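Local coordinates for Serine/threonine protein phosphatase Stp1 (Streptococcus agalactiae, PDB 2PK0) that catalyses the removal of phosphate from phosphoserine and phosphothreonine side chains of proteins, as a magnesium-containing member of the PP2C phosphatase family, at residues I8-D13 with P35-A40; E54-D59 with R88-L93; V81-E86 with N175-D180; E107-V112 with D190-N195. One frame throughout, in Å; residues are numbered along the deposited sequence.

Contact 1. Residues I8-D13 with P35-A40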
# COMPACT_ATOMS: atom_id res chain seq x y z
N ILE A 8 9.11 -8.99 8.88
CA ILE A 8 8.38 -8.54 7.69
C ILE A 8 8.04 -9.71 6.76
O ILE A 8 8.90 -10.54 6.48
CB ILE A 8 9.21 -7.50 6.91
CG1 ILE A 8 9.53 -6.28 7.78
CG2 ILE A 8 8.51 -7.05 5.62
CD1 ILE A 8 10.45 -5.24 7.05
N SER A 9 6.81 -9.77 6.27
CA SER A 9 6.42 -10.79 5.29
C SER A 9 5.76 -10.16 4.04
O SER A 9 4.77 -9.45 4.16
CB SER A 9 5.46 -11.78 5.93
OG SER A 9 5.17 -12.87 5.09
N LEU A 10 6.31 -10.46 2.85
CA LEU A 10 5.76 -9.93 1.59
C LEU A 10 5.14 -11.06 0.77
O LEU A 10 5.70 -12.14 0.70
CB LEU A 10 6.87 -9.27 0.77
CG LEU A 10 7.73 -8.13 1.34
CD1 LEU A 10 8.64 -7.63 0.28
CD2 LEU A 10 6.93 -6.97 1.88
N LEU A 11 3.99 -10.82 0.15
CA LEU A 11 3.39 -11.80 -0.74
C LEU A 11 2.56 -11.11 -1.81
O LEU A 11 1.82 -10.16 -1.52
CB LEU A 11 2.48 -12.81 0.02
CG LEU A 11 1.95 -14.02 -0.79
CD1 LEU A 11 3.10 -14.86 -1.39
CD2 LEU A 11 1.03 -14.93 -0.01
N THR A 12 2.68 -11.59 -3.04
CA THR A 12 1.76 -11.17 -4.09
C THR A 12 1.11 -12.38 -4.76
O THR A 12 1.71 -13.45 -4.84
CB THR A 12 2.41 -10.25 -5.15
OG1 THR A 12 1.39 -9.78 -6.03
CG2 THR A 12 3.47 -10.98 -5.98
N ASP A 13 -0.13 -12.19 -5.20
CA ASP A 13 -0.88 -13.22 -5.92
C ASP A 13 -1.69 -12.60 -7.04
O ASP A 13 -2.23 -11.50 -6.91
CB ASP A 13 -1.83 -13.99 -4.99
CG ASP A 13 -2.35 -15.26 -5.62
OD1 ASP A 13 -1.72 -16.32 -5.42
OD2 ASP A 13 -3.36 -15.22 -6.34
N PRO A 35 14.52 0.18 7.33
CA PRO A 35 13.78 -0.57 6.32
C PRO A 35 12.70 0.28 5.67
O PRO A 35 12.12 1.14 6.33
CB PRO A 35 13.13 -1.72 7.09
CG PRO A 35 13.34 -1.46 8.52
CD PRO A 35 14.12 -0.20 8.69
N LEU A 36 12.43 0.03 4.39
CA LEU A 36 11.33 0.66 3.69
C LEU A 36 10.59 -0.40 2.89
O LEU A 36 11.21 -1.23 2.23
CB LEU A 36 11.85 1.75 2.77
CG LEU A 36 10.85 2.53 1.91
CD1 LEU A 36 10.18 3.65 2.70
CD2 LEU A 36 11.55 3.09 0.71
N ILE A 37 9.27 -0.36 2.94
CA ILE A 37 8.42 -1.30 2.24
C ILE A 37 7.60 -0.48 1.29
O ILE A 37 7.00 0.51 1.69
CB ILE A 37 7.46 -1.98 3.20
CG1 ILE A 37 8.22 -2.88 4.17
CG2 ILE A 37 6.40 -2.75 2.46
CD1 ILE A 37 7.44 -3.22 5.38
N ILE A 38 7.62 -0.86 0.01
CA ILE A 38 6.86 -0.17 -1.00
C ILE A 38 5.91 -1.12 -1.72
O ILE A 38 6.34 -2.09 -2.32
CB ILE A 38 7.77 0.49 -2.04
CG1 ILE A 38 8.96 1.15 -1.37
CG2 ILE A 38 7.00 1.56 -2.81
CD1 ILE A 38 9.81 1.94 -2.34
N LEU A 39 4.62 -0.82 -1.65
CA LEU A 39 3.57 -1.58 -2.34
C LEU A 39 2.92 -0.68 -3.39
O LEU A 39 2.59 0.48 -3.10
CB LEU A 39 2.51 -2.05 -1.32
CG LEU A 39 1.40 -3.03 -1.72
CD1 LEU A 39 0.94 -3.81 -0.53
CD2 LEU A 39 0.17 -2.34 -2.34
N ALA A 40 2.70 -1.21 -4.60
CA ALA A 40 2.11 -0.38 -5.66
C ALA A 40 1.11 -1.14 -6.49
O ALA A 40 1.38 -2.24 -6.93
CB ALA A 40 3.18 0.18 -6.55

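Contact 2. Residues E54-D59 with R88-L93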
# COMPACT_ATOMS: atom_id res chain seq x y z
N GLU A 54 6.09 -1.67 -11.09
CA GLU A 54 7.49 -2.07 -10.94
C GLU A 54 8.49 -0.90 -11.02
O GLU A 54 9.50 -0.92 -10.32
CB GLU A 54 7.87 -3.19 -11.91
CG GLU A 54 9.29 -3.71 -11.71
CD GLU A 54 9.57 -4.98 -12.47
OE1 GLU A 54 8.64 -5.48 -13.14
OE2 GLU A 54 10.73 -5.46 -12.40
N MET A 55 8.22 0.12 -11.82
CA MET A 55 9.16 1.24 -11.92
C MET A 55 9.22 2.10 -10.66
O MET A 55 10.29 2.39 -10.16
CB MET A 55 8.84 2.12 -13.12
CG MET A 55 10.00 2.93 -13.63
SD MET A 55 9.72 3.28 -15.38
CE MET A 55 10.85 2.12 -16.21
N THR A 56 8.05 2.49 -10.16
CA THR A 56 7.94 3.24 -8.91
C THR A 56 8.67 2.54 -7.78
O THR A 56 9.57 3.11 -7.20
CB THR A 56 6.47 3.39 -8.51
OG1 THR A 56 5.76 4.06 -9.56
CG2 THR A 56 6.33 4.17 -7.21
N VAL A 57 8.31 1.29 -7.52
CA VAL A 57 8.94 0.48 -6.48
C VAL A 57 10.46 0.31 -6.66
O VAL A 57 11.21 0.52 -5.72
CB VAL A 57 8.23 -0.92 -6.33
CG1 VAL A 57 9.00 -1.86 -5.40
CG2 VAL A 57 6.78 -0.75 -5.84
N THR A 58 10.91 -0.05 -7.86
CA THR A 58 12.35 -0.24 -8.12
C THR A 58 13.15 1.08 -8.03
O THR A 58 14.12 1.12 -7.31
CB THR A 58 12.63 -0.99 -9.47
OG1 THR A 58 11.86 -2.19 -9.51
CG2 THR A 58 14.09 -1.37 -9.63
N ASP A 59 12.70 2.15 -8.70
CA ASP A 59 13.36 3.47 -8.67
C ASP A 59 13.47 4.10 -7.28
O ASP A 59 14.55 4.58 -6.90
CB ASP A 59 12.65 4.47 -9.59
CG ASP A 59 12.90 4.20 -11.07
OD1 ASP A 59 13.65 3.25 -11.41
OD2 ASP A 59 12.33 4.94 -11.90
N ARG A 88 5.75 12.56 -12.26
CA ARG A 88 6.02 13.14 -13.56
C ARG A 88 6.86 12.22 -14.46
O ARG A 88 6.78 12.32 -15.68
CB ARG A 88 6.64 14.53 -13.40
CG ARG A 88 8.03 14.54 -12.83
CD ARG A 88 8.38 15.85 -12.16
NE ARG A 88 8.37 16.98 -13.08
CZ ARG A 88 7.53 18.01 -12.98
NH1 ARG A 88 7.59 19.00 -13.85
NH2 ARG A 88 6.65 18.04 -11.98
N LYS A 89 7.63 11.30 -13.88
CA LYS A 89 8.38 10.32 -14.68
C LYS A 89 7.44 9.30 -15.35
O LYS A 89 7.64 8.92 -16.50
CB LYS A 89 9.42 9.60 -13.82
CG LYS A 89 10.46 8.83 -14.60
CD LYS A 89 11.36 7.97 -13.70
CE LYS A 89 12.21 7.03 -14.59
NZ LYS A 89 13.51 6.56 -13.97
N ILE A 90 6.40 8.88 -14.64
CA ILE A 90 5.46 7.91 -15.19
C ILE A 90 4.44 8.58 -16.12
O ILE A 90 3.99 7.97 -17.10
CB ILE A 90 4.77 7.16 -14.03
CG1 ILE A 90 5.76 6.24 -13.37
CG2 ILE A 90 3.60 6.32 -14.49
CD1 ILE A 90 5.10 5.31 -12.45
N TYR A 91 4.09 9.84 -15.85
CA TYR A 91 3.20 10.57 -16.74
C TYR A 91 3.86 10.76 -18.10
O TYR A 91 3.25 10.54 -19.13
CB TYR A 91 2.83 11.94 -16.17
CG TYR A 91 2.01 12.77 -17.15
CD1 TYR A 91 0.70 12.41 -17.44
CD2 TYR A 91 2.55 13.89 -17.79
CE1 TYR A 91 -0.07 13.14 -18.33
CE2 TYR A 91 1.79 14.63 -18.69
CZ TYR A 91 0.47 14.24 -18.95
OH TYR A 91 -0.31 14.95 -19.84
N GLU A 92 5.12 11.18 -18.07
CA GLU A 92 5.89 11.43 -19.27
C GLU A 92 6.00 10.14 -20.07
O GLU A 92 5.75 10.13 -21.27
CB GLU A 92 7.29 11.93 -18.90
CG GLU A 92 7.67 13.27 -19.48
CD GLU A 92 7.19 14.46 -18.64
OE1 GLU A 92 6.00 14.84 -18.75
OE2 GLU A 92 8.02 15.03 -17.88
N LEU A 93 6.33 9.05 -19.37
CA LEU A 93 6.44 7.73 -19.99
C LEU A 93 5.08 7.23 -20.50
O LEU A 93 5.02 6.50 -21.49
CB LEU A 93 7.04 6.74 -18.98
CG LEU A 93 7.39 5.32 -19.46
CD1 LEU A 93 8.54 5.34 -20.48
CD2 LEU A 93 7.75 4.45 -18.27

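Contact 3. Residues V81-E86 with N175-D180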
# COMPACT_ATOMS: atom_id res chain seq x y z
N VAL A 81 9.20 14.42 -1.90
CA VAL A 81 10.01 14.76 -3.06
C VAL A 81 10.06 13.65 -4.12
O VAL A 81 9.74 13.90 -5.28
CB VAL A 81 11.41 15.23 -2.62
CG1 VAL A 81 12.38 15.30 -3.81
CG2 VAL A 81 11.31 16.59 -1.91
N SER A 82 10.42 12.42 -3.72
CA SER A 82 10.54 11.27 -4.64
C SER A 82 9.24 10.89 -5.34
O SER A 82 9.24 10.46 -6.49
CB SER A 82 11.04 10.03 -3.89
OG SER A 82 12.12 10.34 -3.04
N ILE A 83 8.14 11.04 -4.63
CA ILE A 83 6.84 10.74 -5.21
C ILE A 83 6.46 11.76 -6.30
O ILE A 83 5.88 11.38 -7.31
CB ILE A 83 5.78 10.59 -4.10
CG1 ILE A 83 6.09 9.32 -3.29
CG2 ILE A 83 4.36 10.53 -4.64
CD1 ILE A 83 5.10 9.05 -2.24
N GLU A 84 6.84 13.02 -6.14
CA GLU A 84 6.58 13.95 -7.22
C GLU A 84 7.45 13.70 -8.45
O GLU A 84 6.97 13.82 -9.59
CB GLU A 84 6.68 15.41 -6.76
CG GLU A 84 5.95 16.37 -7.70
CD GLU A 84 4.65 15.78 -8.26
OE1 GLU A 84 3.69 15.53 -7.47
OE2 GLU A 84 4.59 15.56 -9.49
N THR A 85 8.71 13.30 -8.25
CA THR A 85 9.56 13.04 -9.39
C THR A 85 9.13 11.77 -10.13
O THR A 85 9.22 11.69 -11.35
CB THR A 85 11.06 13.01 -9.04
OG1 THR A 85 11.37 11.79 -8.35
CG2 THR A 85 11.45 14.23 -8.18
N GLU A 86 8.61 10.80 -9.38
CA GLU A 86 8.09 9.57 -9.97
C GLU A 86 6.74 9.78 -10.68
O GLU A 86 6.48 9.17 -11.72
CB GLU A 86 8.00 8.48 -8.90
CG GLU A 86 8.20 7.09 -9.42
CD GLU A 86 9.63 6.82 -9.90
OE1 GLU A 86 10.58 7.50 -9.44
OE2 GLU A 86 9.78 5.91 -10.75
N ASN A 175 -1.57 16.59 -13.04
CA ASN A 175 -1.46 17.47 -11.88
C ASN A 175 -0.50 16.84 -10.86
O ASN A 175 -0.34 15.62 -10.87
CB ASN A 175 -2.84 17.67 -11.25
CG ASN A 175 -3.86 18.22 -12.23
OD1 ASN A 175 -3.49 18.91 -13.19
ND2 ASN A 175 -5.13 17.93 -12.00
N PRO A 176 0.14 17.65 -10.00
CA PRO A 176 0.93 17.05 -8.91
C PRO A 176 0.07 16.20 -7.96
O PRO A 176 -1.11 16.50 -7.78
CB PRO A 176 1.49 18.27 -8.16
CG PRO A 176 1.40 19.41 -9.14
CD PRO A 176 0.21 19.13 -10.00
N VAL A 177 0.64 15.15 -7.37
CA VAL A 177 -0.14 14.33 -6.44
C VAL A 177 -0.09 14.93 -5.07
O VAL A 177 0.88 15.58 -4.72
CB VAL A 177 0.30 12.83 -6.37
CG1 VAL A 177 -0.08 12.09 -7.63
CG2 VAL A 177 1.76 12.72 -6.12
N GLU A 178 -1.15 14.71 -4.29
CA GLU A 178 -1.18 15.08 -2.88
C GLU A 178 -1.24 13.81 -2.03
O GLU A 178 -2.32 13.35 -1.69
CB GLU A 178 -2.44 15.91 -2.57
CG GLU A 178 -2.83 16.97 -3.62
CD GLU A 178 -4.29 17.44 -3.48
OE1 GLU A 178 -4.81 17.48 -2.34
OE2 GLU A 178 -4.92 17.78 -4.51
N PRO A 179 -0.08 13.23 -1.68
CA PRO A 179 -0.10 12.03 -0.83
C PRO A 179 -0.48 12.33 0.61
O PRO A 179 -0.30 13.45 1.07
CB PRO A 179 1.35 11.54 -0.87
CG PRO A 179 2.15 12.73 -1.23
CD PRO A 179 1.29 13.63 -2.05
N ASP A 180 -1.03 11.33 1.31
CA ASP A 180 -1.32 11.48 2.73
C ASP A 180 -0.13 10.94 3.49
O ASP A 180 0.34 9.87 3.17
CB ASP A 180 -2.54 10.67 3.15
CG ASP A 180 -3.83 11.20 2.57
OD1 ASP A 180 -3.88 12.40 2.23
OD2 ASP A 180 -4.80 10.40 2.48

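Contact 4. Residues E107-V112 with D190-N195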
# COMPACT_ATOMS: atom_id res chain seq x y z
N GLU A 107 1.87 2.76 -1.54
CA GLU A 107 2.08 2.79 -0.09
C GLU A 107 3.57 2.65 0.16
O GLU A 107 4.19 1.65 -0.23
CB GLU A 107 1.34 1.66 0.63
CG GLU A 107 -0.16 1.56 0.40
CD GLU A 107 -0.91 2.85 0.70
OE1 GLU A 107 -0.54 3.58 1.64
OE2 GLU A 107 -1.87 3.16 -0.02
N ALA A 108 4.15 3.65 0.82
CA ALA A 108 5.56 3.60 1.13
C ALA A 108 5.69 3.75 2.63
O ALA A 108 5.21 4.73 3.20
CB ALA A 108 6.30 4.70 0.39
N VAL A 109 6.28 2.76 3.27
CA VAL A 109 6.31 2.70 4.74
C VAL A 109 7.73 2.48 5.20
O VAL A 109 8.37 1.51 4.78
CB VAL A 109 5.47 1.53 5.29
CG1 VAL A 109 5.43 1.58 6.81
CG2 VAL A 109 4.08 1.55 4.73
N ALA A 110 8.23 3.39 6.03
CA ALA A 110 9.56 3.25 6.62
C ALA A 110 9.42 3.04 8.13
O ALA A 110 8.54 3.66 8.76
CB ALA A 110 10.38 4.45 6.35
N ILE A 111 10.27 2.19 8.70
CA ILE A 111 10.18 1.86 10.12
C ILE A 111 11.38 2.42 10.85
O ILE A 111 12.49 1.92 10.68
CB ILE A 111 10.16 0.35 10.38
CG1 ILE A 111 9.05 -0.35 9.60
CG2 ILE A 111 9.98 0.07 11.85
CD1 ILE A 111 9.19 -1.87 9.65
N VAL A 112 11.15 3.44 11.68
CA VAL A 112 12.20 4.05 12.49
C VAL A 112 11.97 3.70 13.96
O VAL A 112 11.02 4.18 14.58
CB VAL A 112 12.17 5.57 12.34
CG1 VAL A 112 13.33 6.20 13.09
CG2 VAL A 112 12.22 5.92 10.89
N ASP A 190 1.49 -5.99 17.76
CA ASP A 190 0.77 -5.39 16.63
C ASP A 190 1.10 -6.08 15.31
O ASP A 190 2.13 -6.74 15.19
CB ASP A 190 1.13 -3.90 16.47
CG ASP A 190 0.41 -3.00 17.46
OD1 ASP A 190 -0.50 -3.46 18.17
OD2 ASP A 190 0.76 -1.80 17.53
N TYR A 191 0.22 -5.92 14.34
CA TYR A 191 0.50 -6.31 12.96
C TYR A 191 0.21 -5.08 12.12
O TYR A 191 -0.92 -4.60 12.11
CB TYR A 191 -0.41 -7.44 12.48
CG TYR A 191 -0.25 -8.78 13.19
CD1 TYR A 191 0.63 -9.74 12.71
CD2 TYR A 191 -0.99 -9.08 14.32
CE1 TYR A 191 0.77 -10.95 13.33
CE2 TYR A 191 -0.85 -10.30 14.96
CZ TYR A 191 0.04 -11.23 14.47
OH TYR A 191 0.18 -12.44 15.10
N LEU A 192 1.23 -4.57 11.43
CA LEU A 192 0.99 -3.60 10.37
C LEU A 192 0.52 -4.42 9.19
O LEU A 192 1.13 -5.45 8.86
CB LEU A 192 2.27 -2.86 9.99
CG LEU A 192 2.07 -1.67 9.03
CD1 LEU A 192 1.16 -0.61 9.65
CD2 LEU A 192 3.39 -1.08 8.64
N VAL A 193 -0.56 -3.97 8.54
CA VAL A 193 -1.07 -4.64 7.37
C VAL A 193 -1.11 -3.68 6.19
O VAL A 193 -1.93 -2.78 6.13
CB VAL A 193 -2.47 -5.23 7.62
CG1 VAL A 193 -2.96 -6.05 6.40
CG2 VAL A 193 -2.49 -6.08 8.87
N VAL A 194 -0.20 -3.86 5.24
CA VAL A 194 -0.20 -3.03 4.06
C VAL A 194 -0.73 -3.85 2.89
O VAL A 194 -0.20 -4.92 2.60
CB VAL A 194 1.24 -2.52 3.75
CG1 VAL A 194 1.21 -1.56 2.59
CG2 VAL A 194 1.85 -1.84 4.98
N ASN A 195 -1.78 -3.38 2.23
CA ASN A 195 -2.37 -4.15 1.13
C ASN A 195 -2.97 -3.35 -0.05
O ASN A 195 -3.33 -2.17 0.07
CB ASN A 195 -3.40 -5.13 1.67
CG ASN A 195 -4.56 -4.44 2.30
OD1 ASN A 195 -5.57 -4.19 1.65
ND2 ASN A 195 -4.44 -4.11 3.57

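Contact 1. Residues I8-D13 with P35-A40
Ile-8 and Ile-37 reach toward each other tip to tip across the gap between two strands that belong to different sheets. The short segments run nearly parallel, at 18°, with their axes 10.1 Å apart, too far for backbone pairing, and no hydrogen bond joins them. The tight part is one methyl: CD1 of Ile-37 sits 4.0 Å from CG2 of Ile-8 and equally close to CD1 of the same residue, so it meets both branches of its partner. In Ile-37, CG1 stands anti to the carbonyl carbon (chi1 -68°) and the chain then runs out almost straight, carrying CD1 across. CG2, its other branch, receives Leu-10 more loosely, with CD2 of Leu-10 at 4.3 Å from it. The remaining touch is equally slack, CD1 of Ile-8 lying 4.4 Å from CB of Pro-35. Exposure divides the contact by residue: Ile-37 is buried, whereas Ile-8, Leu-10 and Pro-35 each keep some solvent access. On the outer face of strand 6-13, helix 218-231 packs against Ser-9 and Leu-11. On the far side of strand 35-43, Leu-36 and Ile-38 meet helix 48-64. Strand 23-29, the sheet neighbour of 35-43, sets Ile-25 against Leu-10 and Gln-27 against Ile-8.

Contact 2. Residues E54-D59 with R88-L93
Thr-56 and Ile-90 mark the nearest backbone approach, their CA atoms 8.2 Å apart, where the two helical segments run roughly antiparallel at 145° with axes 11.0 Å from each other. Their side chains cross at about a right angle, CD1 of Ile-90 turned to the hydroxyl of Thr-56. That hydroxyl is hydrogen-bonded to the carbonyl of Ala-52 one turn earlier, so its polar need is met inside its own helix. Both residues are buried. Met-55 and Leu-93 meet end on: SD of Met-55 lies 3.7 Å from CD2 of Leu-93, the sulfur making the nearest approach. Further along, Asp-59 and Lys-89 come from opposite directions and form a salt bridge, with NZ of Lys-89 at 2.9 Å from OD2 of Asp-59. The ammonium stands above the carboxylate, 41° out of its plane. Lys-89 gets there by a fully extended chain whose CG is anti to the backbone N (chi1 -166°). Glu-86 places a second carboxylate close to that of Asp-59. Two acids this near each other may hold a proton more readily than isolated ones, an effect the lysine would partly offset.

Contact 3. Residues V81-E86 with N175-D180
Glu-84, on the long helix 72-96 that flanks one sheet of the PP2C fold, holds the loop leading into strand 180-185 by the backbone of Val-177. The N-H of Val-177 points to OE1 of Glu-84 at 3.1 Å, with an angle of 148° at the hydrogen, and OE1 accepts it with its syn lone pair. The acid folds to reach it: chi1 of -159° sends CG anti to the backbone N, and a bend at chi2 (37°) then brings the carboxylate over to the loop. Pro-176 flanks the bond, its CB 3.6 Å from OE1 of Glu-84. Beside this polar link is an apolar one. CG2 of Ile-83 meets CG2 of Val-177 at 3.7 Å, the two side chains crossing at about a right angle, and this same valine methyl also borders the glutamate oxygen. Ile-83 also touches Ala-119 of strand 115-121, and Pro-179 further along the loop touches Val-121 of that strand and Leu-80 of the helix. A helix packed on a sheet, with the loop into the outermost strand 180-185 tied to its side, belongs to the helical layer that covers a face of the beta sandwich in PP2C phosphatases.

Contact 4. Residues E107-V112 with D190-N195
Val-109 meets two side chains of strand 191-195, one with each methyl. CG1 of Val-109 goes tip to tip with Leu-192, reaching its CD2 at 3.8 Å, while Val-109 and Val-194 pass each other in opposite directions, with their CG2 atoms 4.1 Å apart. The fork of Val-109 is set by chi1 of -175°, which puts CG1 anti to the backbone N and CG2 anti to the carbonyl carbon. Val-194 has the same torsion, and its CG1 is turned to the aliphatic part of Glu-107, lying 3.8 Å from CB of that residue and slightly farther from CG. Glu-107 thus presents methylene groups to the valine. Its chain bends at chi2 (-54°), and OE2 of Glu-107 is hydrogen-bonded with ND1 of His-120. All four touching residues are buried. The segments run antiparallel at 153° with axes 8.7 Å apart and no hydrogen bond between them; the two strands come from the two facing sheets of the PP2C beta sandwich and pack through side chains alone. Each strand is held in its own sheet: strand 103-112 lies between strands 35-43 and 115-121, with Glu-107 paired to Leu-39 and Ala-108 to Ala-119 through the backbone. Strand 191-195 lies between strands 125-130 and 238-245, and Ile-126 and Val-243 pack against Leu-192. Just before this strand, Asp-190 forms a salt bridge with Arg-130 and accepts the backbone N-H of Glu-187. Beyond its other end the chain enters helix 197-200, whose Asp-197 binds magnesium.

In the fold
Contacts 1 and 4, with centres 9 Å apart, both bridge the two sheets of the sandwich and share one of them: Ile-37 N lies 2.8 Å from Val-109 O, a probable hydrogen bond between neighbouring strands. Contact 2 joins contact 1 from outside, CG2 of Val-57 packing on CB of Ala-40 at 3.8 Å. Contacts 2 and 3 use successive parts of helix 72-96, their centres 11 Å apart, and Glu-86 also packs on Met-55 and Thr-56. Two magnesium ions share Asp-41: one site adds Gly-42, the other Asp-197 and Asp-236. Segment 35-40 leads directly to Asp-41, and segment 190-195 runs on to Asp-197. The Glu-107 and Thr-56 side chains stand about 11 and 12 Å from magnesium.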